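PDB 4PUX: uncharacterized protein from Acinetobacter baumannii, which is of unknown function but folds as an antiparallel beta-barrel of the DUF3237 family, in the allene oxide cyclase-like barrel clan. Local coordinates for residues A[83-88]-A[131-136]. Residues are numbered along the deposited sequence; the frame is centred on the assembly and turned at random. Where two conformers were deposited one is given.
Sequences TDDGAL and PKYSWL. With EDO (1,2-ethanediol), chain E.
Tyr133 and Lys132 both reach tip to tip for the carboxylate of Asp85, joining the tight turn between strands 73-83 and 88-99 to the long loop between strands 118-127 and 141-147. The phenol hydroxyl donates to Asp85 OD1 over 2.6 Å from Tyr133 OH, on the syn side of the carboxylate, whose plane stands nearly perpendicular to the ring (89°). The same oxygen accepts a second hydrogen bond, on its anti side, from Thr83 OG1, and the two donors come from opposite faces of the carboxylate plane. Thr83 OG1 lies between its own backbone N and carbonyl carbon (chi1 67°), where it also accepts from Ala87 N at 3.0 Å. The threonine hydroxyl thus links Asp85, within the type I turn Thr83-Gly86 that Gly86 N closes on Thr83 O, to the N-H of Ala87 just beyond it.

Lys132, extended beyond CG, carries its ammonium to Asp85 OD2 in a salt bridge of 3.0 Å from NZ, arriving from above the carboxylate plane. Its CG lies over the centre of one face of the Tyr133 ring; over the opposite face sits Thr83 CG2, a CH-pi contact 4.0 Å from the ring centroid. Ala87 CB packs obliquely against Tyr133 CD2, and Leu53 and Ile89 add apolar surroundings.

Tyr133 OH accepts from a water at 2.8 Å, which also donates to Asp84 OD1, and weakly from Lys132 NZ at 3.3 Å; another water donates to Asp84 OD1 and weakly accepts from Lys132 NZ. A 1,2-ethanediol, probably from the crystallisation liquor, donates a weak hydrogen bond to Asp85 OD2 and is also hydrogen-bonded to Ser130 OG. This loop-to-loop junction at the barrel end is polar at the tyrosine tip and apolar along its ring. Two hydroxyl donors and an ammonium probably favour the Asp85 carboxylate as the anion.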
ATOM      1  N   THR A  83     -13.167   0.429 -11.956  1.00  8.26           N
ATOM      2  CA  THR A  83     -14.333   0.590 -11.109  1.00  8.69           C
ATOM      3  C   THR A  83     -15.512  -0.252 -11.614  1.00  9.31           C
ATOM      4  O   THR A  83     -15.553  -0.692 -12.775  1.00  9.21           O
ATOM      5  CB  THR A  83     -14.804   2.094 -11.015  1.00  9.82           C
ATOM      6  OG1 THR A  83     -15.298   2.517 -12.299  1.00 10.09           O
ATOM      7  CG2 THR A  83     -13.652   2.941 -10.522  1.00 10.25           C
ATOM      8  N   ASP A  84     -16.475  -0.463 -10.722  1.00 10.42           N
ATOM      9  CA  ASP A  84     -17.694  -1.190 -11.069  1.00 10.27           C
ATOM     10  C   ASP A  84     -18.427  -0.623 -12.296  1.00 11.01           C
ATOM     11  O   ASP A  84     -18.987  -1.379 -13.074  1.00 12.96           O
ATOM     12  CB  ASP A  84     -18.619  -1.360  -9.841  1.00 11.00           C
ATOM     13  CG  ASP A  84     -19.106  -0.031  -9.220  1.00 12.08           C
ATOM     14  OD1 ASP A  84     -18.655   1.071  -9.603  1.00 13.00           O
ATOM     15  OD2 ASP A  84     -19.999  -0.141  -8.322  1.00 14.93           O
ATOM     16  N   ASP A  85     -18.369   0.711 -12.481  1.00 11.11           N
ATOM     17  CA  ASP A  85     -18.966   1.378 -13.631  1.00 12.71           C
ATOM     18  C   ASP A  85     -18.030   1.607 -14.840  1.00 13.09           C
ATOM     19  O   ASP A  85     -18.378   2.382 -15.750  1.00 16.79           O
ATOM     20  CB  ASP A  85     -19.768   2.641 -13.237  1.00 13.16           C
ATOM     21  CG  ASP A  85     -18.987   3.661 -12.421  1.00 15.33           C
ATOM     22  OD1 ASP A  85     -17.864   3.423 -11.957  1.00 13.61           O
ATOM     23  OD2 ASP A  85     -19.540   4.785 -12.248  1.00 24.64           O
ATOM     24  N   GLY A  86     -16.822   1.008 -14.801  1.00 10.65           N
ATOM     25  CA  GLY A  86     -15.962   0.910 -15.976  1.00 11.70           C
ATOM     26  C   GLY A  86     -14.846   1.923 -16.147  1.00 13.76           C
ATOM     27  O   GLY A  86     -14.159   1.909 -17.179  1.00 16.91           O
ATOM     28  N   ALA A  87     -14.619   2.773 -15.161  1.00 10.79           N
ATOM     29  CA  ALA A  87     -13.512   3.736 -15.220  1.00 10.19           C
ATOM     30  C   ALA A  87     -12.165   3.065 -14.863  1.00 11.35           C
ATOM     31  O   ALA A  87     -12.129   2.136 -14.037  1.00 10.65           O
ATOM     32  CB  ALA A  87     -13.769   4.901 -14.256  1.00 11.74           C
ATOM     33  N   LEU A  88     -11.120   3.451 -15.580  1.00  9.60           N
ATOM     34  CA  LEU A  88      -9.741   3.023 -15.277  1.00  9.12           C
ATOM     35  C   LEU A  88      -9.018   4.077 -14.458  1.00  9.02           C
ATOM     36  O   LEU A  88      -9.062   5.295 -14.801  1.00 10.05           O
ATOM     37  CB  LEU A  88      -8.956   2.705 -16.546  1.00 10.06           C
ATOM     38  CG  LEU A  88      -9.513   1.577 -17.386  1.00 11.85           C
ATOM     39  CD1 LEU A  88      -8.802   1.495 -18.752  1.00 14.17           C
ATOM     40  CD2 LEU A  88      -9.407   0.205 -16.652  1.00 13.87           C
ATOM     41  N   PRO A 131     -14.815  11.791 -15.244  1.00 13.49           N
ATOM     42  CA  PRO A 131     -15.254  12.942 -14.434  1.00 15.23           C
ATOM     43  C   PRO A 131     -15.762  12.561 -13.039  1.00 14.40           C
ATOM     44  O   PRO A 131     -15.642  13.339 -12.110  1.00 15.03           O
ATOM     45  CB  PRO A 131     -16.360  13.550 -15.279  1.00 17.21           C
ATOM     46  CG  PRO A 131     -16.009  13.194 -16.680  1.00 18.69           C
ATOM     47  CD  PRO A 131     -15.442  11.799 -16.580  1.00 13.86           C
ATOM     48  N   LYS A 132     -16.279  11.343 -12.893  1.00 13.24           N
ATOM     49  CA  LYS A 132     -16.782  10.890 -11.613  1.00 14.02           C
ATOM     50  C   LYS A 132     -15.653  10.714 -10.570  1.00 14.23           C
ATOM     51  O   LYS A 132     -15.867  10.928  -9.374  1.00 17.97           O
ATOM     52  CB  LYS A 132     -17.545   9.560 -11.808  1.00 15.96           C
ATOM     53  CG  LYS A 132     -18.164   9.057 -10.571  1.00 18.73           C
ATOM     54  CD  LYS A 132     -19.121   7.939 -10.833  1.00 22.12           C
ATOM     55  CE  LYS A 132     -19.562   7.338  -9.514  1.00 23.20           C
ATOM     56  NZ  LYS A 132     -20.344   6.098  -9.719  1.00 24.26           N
ATOM     57  N   TYR A 133     -14.475  10.282 -11.033  1.00 11.50           N
ATOM     58  CA  TYR A 133     -13.372   9.963 -10.140  1.00 10.89           C
ATOM     59  C   TYR A 133     -12.186  10.897 -10.234  1.00 10.73           C
ATOM     60  O   TYR A 133     -11.214  10.742  -9.460  1.00 10.79           O
ATOM     61  CB  TYR A 133     -12.915   8.498 -10.384  1.00 11.41           C
ATOM     62  CG  TYR A 133     -14.068   7.498 -10.266  1.00 10.50           C
ATOM     63  CD1 TYR A 133     -14.581   7.144  -9.013  1.00 11.36           C
ATOM     64  CD2 TYR A 133     -14.691   6.984 -11.398  1.00 10.27           C
ATOM     65  CE1 TYR A 133     -15.655   6.260  -8.885  1.00 11.72           C
ATOM     66  CE2 TYR A 133     -15.777   6.074 -11.276  1.00 12.15           C
ATOM     67  CZ  TYR A 133     -16.236   5.721 -10.017  1.00 11.29           C
ATOM     68  OH  TYR A 133     -17.317   4.848  -9.867  1.00 12.48           O
ATOM     69  N   SER A 134     -12.306  11.957 -11.048  1.00 11.09           N
ATOM     70  CA  SER A 134     -11.153  12.837 -11.285  0.60 11.47           C
ATOM     71  C   SER A 134     -10.747  13.690 -10.059  1.00 10.55           C
ATOM     72  O   SER A 134      -9.617  14.198 -10.004  1.00 11.21           O
ATOM     73  CB  SER A 134     -11.367  13.717 -12.518  0.60 14.65           C
ATOM     74  OG  SER A 134     -12.459  14.563 -12.342  0.60 17.68           O
ATOM     75  N   TRP A 135     -11.626  13.812  -9.070  1.00  9.55           N
ATOM     76  CA  TRP A 135     -11.236  14.442  -7.800  1.00  9.95           C
ATOM     77  C   TRP A 135     -10.010  13.786  -7.192  1.00  9.65           C
ATOM     78  O   TRP A 135      -9.191  14.439  -6.517  1.00  9.84           O
ATOM     79  CB  TRP A 135     -12.411  14.457  -6.791  1.00  9.72           C
ATOM     80  CG  TRP A 135     -12.796  13.117  -6.232  1.00 10.94           C
ATOM     81  CD1 TRP A 135     -13.488  12.116  -6.878  1.00 12.02           C
ATOM     82  CD2 TRP A 135     -12.623  12.680  -4.892  1.00 13.23           C
ATOM     83  NE1 TRP A 135     -13.698  11.050  -6.024  1.00 13.09           N
ATOM     84  CE2 TRP A 135     -13.157  11.365  -4.805  1.00 13.09           C
ATOM     85  CE3 TRP A 135     -12.014  13.238  -3.763  1.00 14.48           C
ATOM     86  CZ2 TRP A 135     -13.164  10.634  -3.611  1.00 13.35           C
ATOM     87  CZ3 TRP A 135     -12.026  12.522  -2.575  1.00 19.10           C
ATOM     88  CH2 TRP A 135     -12.593  11.229  -2.508  1.00 15.57           C
ATOM     89  N   LEU A 136      -9.846  12.475  -7.410  1.00  9.61           N
ATOM     90  CA  LEU A 136      -8.699  11.767  -6.882  1.00 10.25           C
ATOM     91  C   LEU A 136      -7.356  12.166  -7.496  1.00 11.33           C
ATOM     92  O   LEU A 136      -6.313  11.967  -6.855  1.00 11.64           O
ATOM     93  CB  LEU A 136      -8.895  10.263  -7.012  1.00 11.21           C
ATOM     94  CG  LEU A 136     -10.071   9.640  -6.246  1.00 12.40           C
ATOM     95  CD1 LEU A 136     -10.275   8.181  -6.683  1.00 14.01           C
ATOM     96  CD2 LEU A 136      -9.785   9.753  -4.766  1.00 13.89           C
TER
HETATM   97  C1  EDO E 204     -16.999   6.148 -16.026  1.00 43.11           C
HETATM   98  O1  EDO E 204     -16.301   7.368 -16.266  1.00 42.71           O
HETATM   99  C2  EDO E 204     -17.526   6.207 -14.610  1.00 39.11           C
HETATM  100  O2  EDO E 204     -18.748   6.970 -14.570  1.00 53.57           O
HETATM  101  O   HOH W   1     -17.408   2.976  -7.819  1.00 13.68           O
HETATM  102  O   HOH W   2     -20.554   3.083  -9.703  1.00 23.93           O